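Local coordinates for protein DNA polymerase (Pyrobaculum calidifontis, PDB 5MDN) that probably catalyses template-directed DNA synthesis, adding deoxyribonucleotides from their triphosphates to a growing strand with release of diphosphate, as a member of polymerase family B, at residues K94-A99 against V106-A111; L163-F168 against S339-A344; Y432-D437 against T535-A540. All coordinates share one frame; numbering follows the deposited sequence.

Contact 1 (K94-A99 against V106-A111)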
loop_
_atom_site.group_PDB
_atom_site.type_symbol
_atom_site.label_atom_id
_atom_site.label_comp_id
_atom_site.label_asym_id
_atom_site.label_seq_id
_atom_site.Cartn_x
_atom_site.Cartn_y
_atom_site.Cartn_z
ATOM N N LYS A 94 -8.496 -27.804 11.975
ATOM C CA LYS A 94 -8.531 -29.168 12.493
ATOM C C LYS A 94 -8.914 -30.158 11.403
ATOM O O LYS A 94 -8.325 -31.240 11.300
ATOM C CB LYS A 94 -9.500 -29.257 13.672
ATOM C CG LYS A 94 -9.062 -28.473 14.898
ATOM C CD LYS A 94 -9.999 -28.713 16.069
ATOM C CE LYS A 94 -11.323 -27.987 15.880
ATOM N NZ LYS A 94 -12.196 -28.102 17.084
ATOM N N LEU A 95 -9.903 -29.805 10.580
ATOM C CA LEU A 95 -10.340 -30.708 9.522
ATOM C C LEU A 95 -9.325 -30.765 8.387
ATOM O O LEU A 95 -9.126 -31.824 7.785
ATOM C CB LEU A 95 -11.710 -30.277 9.006
ATOM C CG LEU A 95 -12.803 -30.287 10.074
ATOM C CD1 LEU A 95 -13.992 -29.458 9.641
ATOM C CD2 LEU A 95 -13.231 -31.712 10.376
ATOM N N ARG A 96 -8.681 -29.636 8.075
ATOM C CA ARG A 96 -7.652 -29.619 7.039
ATOM C C ARG A 96 -6.532 -30.606 7.351
ATOM O O ARG A 96 -6.186 -31.456 6.521
ATOM C CB ARG A 96 -7.089 -28.206 6.880
ATOM C CG ARG A 96 -5.731 -28.164 6.195
ATOM C CD ARG A 96 -5.286 -26.740 5.911
ATOM N NE ARG A 96 -3.896 -26.686 5.468
ATOM C CZ ARG A 96 -3.411 -25.766 4.640
ATOM N NH1 ARG A 96 -4.208 -24.827 4.150
ATOM N NH2 ARG A 96 -2.132 -25.793 4.294
ATOM N N GLU A 97 -5.944 -30.498 8.543
ATOM C CA GLU A 97 -4.831 -31.369 8.904
ATOM C C GLU A 97 -5.279 -32.821 9.026
ATOM O O GLU A 97 -4.585 -33.733 8.560
ATOM C CB GLU A 97 -4.202 -30.885 10.208
ATOM C CG GLU A 97 -3.556 -29.512 10.104
ATOM C CD GLU A 97 -3.330 -28.870 11.460
ATOM O OE1 GLU A 97 -3.817 -29.425 12.468
ATOM O OE2 GLU A 97 -2.662 -27.814 11.516
ATOM N N ALA A 98 -6.431 -33.054 9.660
ATOM C CA ALA A 98 -6.940 -34.414 9.801
ATOM C C ALA A 98 -7.263 -35.035 8.448
ATOM O O ALA A 98 -7.072 -36.241 8.253
ATOM C CB ALA A 98 -8.177 -34.421 10.699
ATOM N N ALA A 99 -7.781 -34.233 7.510
ATOM C CA ALA A 99 -8.182 -34.757 6.205
ATOM C C ALA A 99 -7.043 -35.494 5.515
ATOM O O ALA A 99 -7.264 -36.529 4.876
ATOM C CB ALA A 99 -8.693 -33.626 5.313
ATOM N N VAL A 106 -4.931 -37.023 -1.434
ATOM C CA VAL A 106 -3.511 -36.751 -1.551
ATOM C C VAL A 106 -3.158 -35.306 -1.202
ATOM O O VAL A 106 -2.029 -35.049 -0.768
ATOM C CB VAL A 106 -2.998 -37.112 -2.961
ATOM C CG1 VAL A 106 -3.032 -38.618 -3.165
ATOM C CG2 VAL A 106 -3.823 -36.405 -4.025
ATOM N N ASP A 107 -4.077 -34.357 -1.379
ATOM C CA ASP A 107 -3.787 -32.963 -1.071
ATOM C C ASP A 107 -5.091 -32.221 -0.811
ATOM O O ASP A 107 -6.161 -32.630 -1.266
ATOM C CB ASP A 107 -3.003 -32.298 -2.207
ATOM C CG ASP A 107 -2.031 -31.248 -1.708
ATOM O OD1 ASP A 107 -2.292 -30.652 -0.642
ATOM O OD2 ASP A 107 -1.008 -31.016 -2.386
ATOM N N VAL A 108 -4.978 -31.101 -0.100
ATOM C CA VAL A 108 -6.124 -30.280 0.278
ATOM C C VAL A 108 -5.924 -28.875 -0.273
ATOM O O VAL A 108 -4.796 -28.383 -0.375
ATOM C CB VAL A 108 -6.331 -30.245 1.809
ATOM C CG1 VAL A 108 -6.744 -31.617 2.318
ATOM C CG2 VAL A 108 -5.065 -29.774 2.510
ATOM N N TYR A 109 -7.031 -28.229 -0.643
ATOM C CA TYR A 109 -6.969 -26.963 -1.357
ATOM C C TYR A 109 -8.038 -26.006 -0.850
ATOM O O TYR A 109 -9.128 -26.420 -0.448
ATOM C CB TYR A 109 -7.132 -27.175 -2.867
ATOM C CG TYR A 109 -6.022 -27.998 -3.480
ATOM C CD1 TYR A 109 -4.785 -27.434 -3.758
ATOM C CD2 TYR A 109 -6.208 -29.344 -3.765
ATOM C CE1 TYR A 109 -3.765 -28.186 -4.311
ATOM C CE2 TYR A 109 -5.195 -30.104 -4.320
ATOM C CZ TYR A 109 -3.976 -29.520 -4.590
ATOM O OH TYR A 109 -2.964 -30.270 -5.141
ATOM N N GLU A 110 -7.701 -24.713 -0.877
ATOM C CA GLU A 110 -8.614 -23.623 -0.519
ATOM C C GLU A 110 -9.128 -23.740 0.913
ATOM O O GLU A 110 -10.267 -23.368 1.207
ATOM C CB GLU A 110 -9.789 -23.529 -1.496
ATOM C CG GLU A 110 -9.381 -23.355 -2.947
ATOM C CD GLU A 110 -10.544 -22.947 -3.830
ATOM O OE1 GLU A 110 -11.618 -22.615 -3.285
ATOM O OE2 GLU A 110 -10.383 -22.957 -5.069
ATOM N N ALA A 111 -8.301 -24.252 1.818
ATOM C CA ALA A 111 -8.676 -24.356 3.220
ATOM C C ALA A 111 -8.370 -23.097 4.023
ATOM O O ALA A 111 -8.856 -22.970 5.152
ATOM C CB ALA A 111 -7.969 -25.551 3.863
#

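Contact 2 (L163-F168 against S339-A344)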
loop_
_atom_site.group_PDB
_atom_site.type_symbol
_atom_site.label_atom_id
_atom_site.label_comp_id
_atom_site.label_asym_id
_atom_site.label_seq_id
_atom_site.Cartn_x
_atom_site.Cartn_y
_atom_site.Cartn_z
ATOM N N LEU A 163 -21.084 9.476 0.223
ATOM C CA LEU A 163 -20.606 8.862 1.452
ATOM C C LEU A 163 -20.241 9.939 2.462
ATOM O O LEU A 163 -19.702 10.989 2.098
ATOM C CB LEU A 163 -19.393 7.964 1.188
ATOM C CG LEU A 163 -19.612 6.711 0.338
ATOM C CD1 LEU A 163 -18.323 5.911 0.231
ATOM C CD2 LEU A 163 -20.729 5.860 0.922
ATOM N N ARG A 164 -20.538 9.674 3.731
ATOM C CA ARG A 164 -20.143 10.558 4.820
ATOM C C ARG A 164 -18.725 10.185 5.238
ATOM O O ARG A 164 -18.498 9.111 5.808
ATOM C CB ARG A 164 -21.123 10.449 5.986
ATOM C CG ARG A 164 -22.519 10.965 5.665
ATOM C CD ARG A 164 -23.341 11.176 6.929
ATOM N NE ARG A 164 -23.785 9.918 7.527
ATOM C CZ ARG A 164 -24.840 9.222 7.112
ATOM N NH1 ARG A 164 -25.569 9.655 6.092
ATOM N NH2 ARG A 164 -25.166 8.089 7.716
ATOM N N VAL A 165 -17.773 11.071 4.955
ATOM C CA VAL A 165 -16.358 10.830 5.199
ATOM C C VAL A 165 -15.923 11.639 6.410
ATOM O O VAL A 165 -16.308 12.805 6.565
ATOM C CB VAL A 165 -15.514 11.187 3.960
ATOM C CG1 VAL A 165 -14.060 10.809 4.172
ATOM C CG2 VAL A 165 -16.075 10.502 2.721
ATOM N N LEU A 166 -15.119 11.017 7.270
ATOM C CA LEU A 166 -14.583 11.661 8.462
ATOM C C LEU A 166 -13.074 11.474 8.489
ATOM O O LEU A 166 -12.587 10.339 8.534
ATOM C CB LEU A 166 -15.211 11.079 9.732
ATOM C CG LEU A 166 -14.665 11.643 11.045
ATOM C CD1 LEU A 166 -15.450 12.870 11.469
ATOM C CD2 LEU A 166 -14.662 10.588 12.140
ATOM N N ALA A 167 -12.342 12.583 8.458
ATOM C CA ALA A 167 -10.906 12.586 8.688
ATOM C C ALA A 167 -10.628 12.905 10.151
ATOM O O ALA A 167 -11.342 13.693 10.778
ATOM C CB ALA A 167 -10.207 13.602 7.783
ATOM N N PHE A 168 -9.585 12.285 10.697
ATOM C CA PHE A 168 -9.221 12.535 12.083
ATOM C C PHE A 168 -7.711 12.450 12.243
ATOM O O PHE A 168 -7.037 11.675 11.557
ATOM C CB PHE A 168 -9.928 11.557 13.033
ATOM C CG PHE A 168 -9.236 10.229 13.176
ATOM C CD1 PHE A 168 -9.326 9.269 12.182
ATOM C CD2 PHE A 168 -8.508 9.936 14.319
ATOM C CE1 PHE A 168 -8.694 8.044 12.321
ATOM C CE2 PHE A 168 -7.875 8.714 14.463
ATOM C CZ PHE A 168 -7.968 7.767 13.464
ATOM N N SER A 339 -5.171 18.487 5.582
ATOM C CA SER A 339 -4.426 17.759 4.560
ATOM C C SER A 339 -4.941 16.331 4.413
ATOM O O SER A 339 -5.022 15.806 3.295
ATOM C CB SER A 339 -2.936 17.762 4.898
ATOM O OG SER A 339 -2.405 19.074 4.848
ATOM N N THR A 340 -5.280 15.683 5.532
ATOM C CA THR A 340 -5.757 14.303 5.484
ATOM C C THR A 340 -7.039 14.193 4.667
ATOM O O THR A 340 -7.162 13.325 3.796
ATOM C CB THR A 340 -5.972 13.773 6.901
ATOM O OG1 THR A 340 -4.728 13.783 7.613
ATOM C CG2 THR A 340 -6.515 12.351 6.861
ATOM N N LEU A 341 -8.010 15.069 4.935
ATOM C CA LEU A 341 -9.226 15.074 4.130
ATOM C C LEU A 341 -8.949 15.545 2.709
ATOM O O LEU A 341 -9.624 15.110 1.768
ATOM C CB LEU A 341 -10.294 15.950 4.787
ATOM C CG LEU A 341 -11.689 15.858 4.165
ATOM C CD1 LEU A 341 -12.193 14.425 4.209
ATOM C CD2 LEU A 341 -12.664 16.791 4.866
ATOM N N GLY A 342 -7.969 16.435 2.532
ATOM C CA GLY A 342 -7.582 16.839 1.191
ATOM C C GLY A 342 -7.027 15.687 0.376
ATOM O O GLY A 342 -7.417 15.479 -0.776
ATOM N N LEU A 343 -6.091 14.933 0.962
ATOM C CA LEU A 343 -5.575 13.736 0.300
ATOM C C LEU A 343 -6.695 12.754 -0.021
ATOM O O LEU A 343 -6.720 12.163 -1.107
ATOM C CB LEU A 343 -4.518 13.060 1.171
ATOM C CG LEU A 343 -3.070 13.527 1.037
ATOM C CD1 LEU A 343 -2.228 12.980 2.178
ATOM C CD2 LEU A 343 -2.496 13.101 -0.304
ATOM N N ALA A 344 -7.617 12.549 0.926
ATOM C CA ALA A 344 -8.718 11.615 0.708
ATOM C C ALA A 344 -9.530 11.987 -0.527
ATOM O O ALA A 344 -9.874 11.118 -1.335
ATOM C CB ALA A 344 -9.614 11.569 1.945
#

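Contact 3 (Y432-D437 against T535-A540)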
loop_
_atom_site.group_PDB
_atom_site.type_symbol
_atom_site.label_atom_id
_atom_site.label_comp_id
_atom_site.label_asym_id
_atom_site.label_seq_id
_atom_site.Cartn_x
_atom_site.Cartn_y
_atom_site.Cartn_z
ATOM N N TYR A 432 0.651 -14.459 -26.598
ATOM C CA TYR A 432 1.384 -15.717 -26.624
ATOM C C TYR A 432 0.819 -16.754 -25.665
ATOM O O TYR A 432 1.370 -17.858 -25.574
ATOM C CB TYR A 432 2.865 -15.465 -26.324
ATOM C CG TYR A 432 3.532 -14.603 -27.370
ATOM C CD1 TYR A 432 3.692 -15.060 -28.672
ATOM C CD2 TYR A 432 3.977 -13.323 -27.066
ATOM C CE1 TYR A 432 4.291 -14.276 -29.637
ATOM C CE2 TYR A 432 4.576 -12.529 -28.027
ATOM C CZ TYR A 432 4.731 -13.012 -29.309
ATOM O OH TYR A 432 5.327 -12.227 -30.268
ATOM N N ASN A 433 -0.263 -16.431 -24.956
ATOM C CA ASN A 433 -1.006 -17.393 -24.143
ATOM C C ASN A 433 -0.112 -18.050 -23.090
ATOM O O ASN A 433 -0.075 -19.274 -22.945
ATOM C CB ASN A 433 -1.682 -18.442 -25.031
ATOM C CG ASN A 433 -2.818 -19.153 -24.328
ATOM O OD1 ASN A 433 -3.866 -18.563 -24.065
ATOM N ND2 ASN A 433 -2.624 -20.432 -24.036
ATOM N N LEU A 434 0.614 -17.220 -22.346
ATOM C CA LEU A 434 1.481 -17.699 -21.278
ATOM C C LEU A 434 0.676 -17.848 -19.992
ATOM O O LEU A 434 -0.053 -16.931 -19.600
ATOM C CB LEU A 434 2.658 -16.746 -21.059
ATOM C CG LEU A 434 3.819 -16.714 -22.061
ATOM C CD1 LEU A 434 3.656 -17.738 -23.179
ATOM C CD2 LEU A 434 3.990 -15.315 -22.634
ATOM N N SER A 435 0.827 -18.998 -19.331
ATOM C CA SER A 435 0.075 -19.326 -18.125
ATOM C C SER A 435 0.627 -20.616 -17.530
ATOM O O SER A 435 1.188 -21.443 -18.262
ATOM C CB SER A 435 -1.416 -19.475 -18.437
ATOM O OG SER A 435 -2.192 -19.489 -17.252
ATOM N N PRO A 436 0.520 -20.814 -16.211
ATOM C CA PRO A 436 0.983 -22.088 -15.632
ATOM C C PRO A 436 0.334 -23.309 -16.262
ATOM O O PRO A 436 0.997 -24.339 -16.438
ATOM C CB PRO A 436 0.618 -21.944 -14.148
ATOM C CG PRO A 436 0.626 -20.476 -13.904
ATOM C CD PRO A 436 0.118 -19.849 -15.173
ATOM N N ASP A 437 -0.951 -23.225 -16.610
ATOM C CA ASP A 437 -1.677 -24.365 -17.153
ATOM C C ASP A 437 -1.386 -24.627 -18.627
ATOM O O ASP A 437 -1.746 -25.700 -19.125
ATOM C CB ASP A 437 -3.183 -24.163 -16.954
ATOM C CG ASP A 437 -3.614 -22.727 -17.179
ATOM O OD1 ASP A 437 -2.968 -21.819 -16.610
ATOM O OD2 ASP A 437 -4.598 -22.504 -17.915
ATOM N N THR A 535 9.610 -12.318 -19.479
ATOM C CA THR A 535 10.760 -11.423 -19.568
ATOM C C THR A 535 11.455 -11.545 -20.918
ATOM O O THR A 535 11.830 -10.534 -21.526
ATOM C CB THR A 535 11.751 -11.714 -18.441
ATOM O OG1 THR A 535 12.331 -13.010 -18.634
ATOM C CG2 THR A 535 11.056 -11.674 -17.094
ATOM N N ALA A 536 11.641 -12.777 -21.401
ATOM C CA ALA A 536 12.383 -12.981 -22.640
ATOM C C ALA A 536 11.646 -12.382 -23.829
ATOM O O ALA A 536 12.264 -11.755 -24.698
ATOM C CB ALA A 536 12.641 -14.471 -22.862
ATOM N N PHE A 537 10.324 -12.567 -23.889
ATOM C CA PHE A 537 9.529 -11.837 -24.871
ATOM C C PHE A 537 9.654 -10.334 -24.663
ATOM O O PHE A 537 9.775 -9.576 -25.630
ATOM C CB PHE A 537 8.063 -12.266 -24.798
ATOM C CG PHE A 537 7.739 -13.483 -25.621
ATOM C CD1 PHE A 537 7.696 -13.408 -27.005
ATOM C CD2 PHE A 537 7.454 -14.695 -25.012
ATOM C CE1 PHE A 537 7.388 -14.522 -27.767
ATOM C CE2 PHE A 537 7.147 -15.813 -25.768
ATOM C CZ PHE A 537 7.113 -15.726 -27.147
ATOM N N ALA A 538 9.642 -9.891 -23.402
ATOM C CA ALA A 538 9.715 -8.463 -23.107
ATOM C C ALA A 538 11.060 -7.878 -23.517
ATOM O O ALA A 538 11.118 -6.795 -24.112
ATOM C CB ALA A 538 9.459 -8.221 -21.621
ATOM N N ARG A 539 12.153 -8.570 -23.190
ATOM C CA ARG A 539 13.477 -8.072 -23.545
ATOM C C ARG A 539 13.648 -7.983 -25.058
ATOM O O ARG A 539 14.254 -7.033 -25.566
ATOM C CB ARG A 539 14.550 -8.970 -22.929
ATOM C CG ARG A 539 15.977 -8.565 -23.260
ATOM C CD ARG A 539 16.981 -9.549 -22.676
ATOM N NE ARG A 539 16.901 -9.613 -21.220
ATOM C CZ ARG A 539 17.577 -8.816 -20.399
ATOM N NH1 ARG A 539 18.388 -7.889 -20.891
ATOM N NH2 ARG A 539 17.442 -8.944 -19.086
ATOM N N ALA A 540 13.107 -8.958 -25.795
ATOM C CA ALA A 540 13.345 -9.028 -27.234
ATOM C C ALA A 540 12.764 -7.826 -27.971
ATOM O O ALA A 540 13.424 -7.250 -28.846
ATOM C CB ALA A 540 12.767 -10.327 -27.796
#

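Contact 1 (K94-A99 against V106-A111)
Arg96 in helix 92-100 faces Ala111, just beyond strand 105-109, with a CA to CA distance of 6.6 Å, the closest pair of CA atoms across the segments. Four side chains make the contact, Arg96 and Ala99 from the helix, Val108 and Ala111 from the other segment. The long chain of Arg96 does most of the covering: with chi1 at 160°, CG swings away from the backbone N, and the extended chain out to NE passes over Val108 and Ala111. Arg96 CD rests 3.6 Å from Ala111 CB, and one carbon further back Arg96 CG lies 4.1 Å from Val108 CG2. The second methyl of Val108 turns to the next helical turn, where Val108 CG1 meets Ala99 CB at 4.1 Å. The guanidinium passes obliquely by Ala111, Arg96 NH1 being 3.8 Å from Ala111 CB.

Helix and strand are the last two elements of a beta-alpha-beta-beta-alpha-beta unit whose antiparallel sheet has the strand order 2-3-1-4 of a ferredoxin-like fold; 105-109 is an edge strand, and Leu58 of helix 51-58 touches Ala99 from the companion helix. With an alanine in place of Arg96, Val108 CG2 and Ala111 CB would probably lose the aliphatic cover laid over them.

The nearest opposite charges across the segments, Arg96 NH2 and Asp107 OD1, are 6.9 Å apart, too far for a salt bridge, and Asp107 OD1 instead accepts a bond from Val108 N. The join is therefore apolar, with arginine contributing its methylenes rather than its charge.

Contact 2 (L163-F168 against S339-A344)
Ala167 directs its methyl toward helix 326-356, and Leu341 and Thr340 receive it from two neighbouring positions of one helical turn. The nearest CA atoms are those of Ala167 and Leu341, 5.5 Å apart, a spacing that the small alanine permits. Ala167 CB lies 3.8 Å from Leu341 CB and 4.0 Å from Thr340 CG2, so it sits against the root of the leucine on one hand and the threonine methyl on the other.

The Leu341 side chain leaves its helix with CG anti to the backbone N (chi1 -170°), which carries its end along the strand to the residue two places earlier. There Leu341 CD1 meets Val165 CG1 at 4.1 Å, the two branched chains lying aslant rather than in line. Val165 and Ala167 alternate with Leu166, which turns to the other side of the sheet and packs on strand 186-193.

This is the exonuclease domain, of the RNase H-like clan: strand 165-172 is the middle strand of a five-stranded mixed sheet, and helix 326-356 lies against one of its faces. The two axes come within 7.8 Å and run at 139° between their N-to-C directions, roughly antiparallel but well skewed.

Thr340 keeps its two branches apart in role. CG2 goes to Ala167, while OG1 hydrogen-bonds to the backbone oxygen of Asp336 one turn back, which satisfies the hydroxyl within the helix. Its side chain is about 5 Å from that of Asp169, which follows on the same strand and binds magnesium in a structure of this protein; a magnesium ion lies about 7 Å from the Thr340 side chain, though not modelled as bound to Asp169.

Contact 3 (Y432-D437 against T535-A540)
The Tyr432 and Phe537 rings stack face to face, their centroids 3.9 Å apart and their planes inclined by 19°. Phe537 CE1 stands over the centre of the Tyr432 ring, 3.3 Å above its plane. In return Tyr432 CD2 lies above one face of the Phe537 ring but offset toward its rim, so the rings overlap with a displacement rather than atom on atom. Leu434 reaches the same phenylalanine obliquely, with Leu434 CD2 4.2 Å from Phe537 CD2.

Each ring is brought in by a similar torsion: CG lies anti to the carbonyl carbon in both residues (chi1 -63° at Tyr432, -86° at Phe537). The rings thereby bridge backbones that stay well apart, the closest CA atoms, those of Tyr432 and Phe537, being 9.2 Å from each other.

Tyr432 and Leu434 flank Asn433, whose positive phi makes it the C-prime residue of a Schellman motif closing helix 424-431, with Leu434 N bonded to Met429 O and Asn433 N to Met430 O. Both flanking side chains point toward helix 528-551, consistent with the turn placing them on that side. The Asn433 side chain is held in addition by Arg462 O and Gly467 N, and Ile428 of helix 424-431 touches both Leu434 and Phe537.

The sequence of helix 424-431 belongs to the motif A region of family B polymerases, and helix 528-551 leads into the beta hairpin that carries the motif C sequence. The contact thus joins the end of the helix after the motif A strand to helix 528-551, both in the palm, away from the metal sites. Across the two segments it is wholly nonpolar: ring overlap supplies most of the buried surface, a single leucine methyl supplements it, and the link probably rests mainly on dispersion and the burial of apolar surface.

The three contacts occupy separate parts of the polymerase and share no helix or strand. Contact 2 is the most central, its centre about 18 Å from the chain's centre, and is buried; contact 3, about 27 Å out, is buried, whereas contact 1, about 32 Å out, is only partly so. Contacts 1 and 2 both set a helix against a strand, but the first uses an edge strand and the second a middle one; contact 3 sets a helix against a loop. All are apolar across the segments, by different means: arginine methylenes in contact 1, branched chains and an alanine methyl in contact 2, stacked rings in contact 3. Only contact 2 adjoins a metal-binding region.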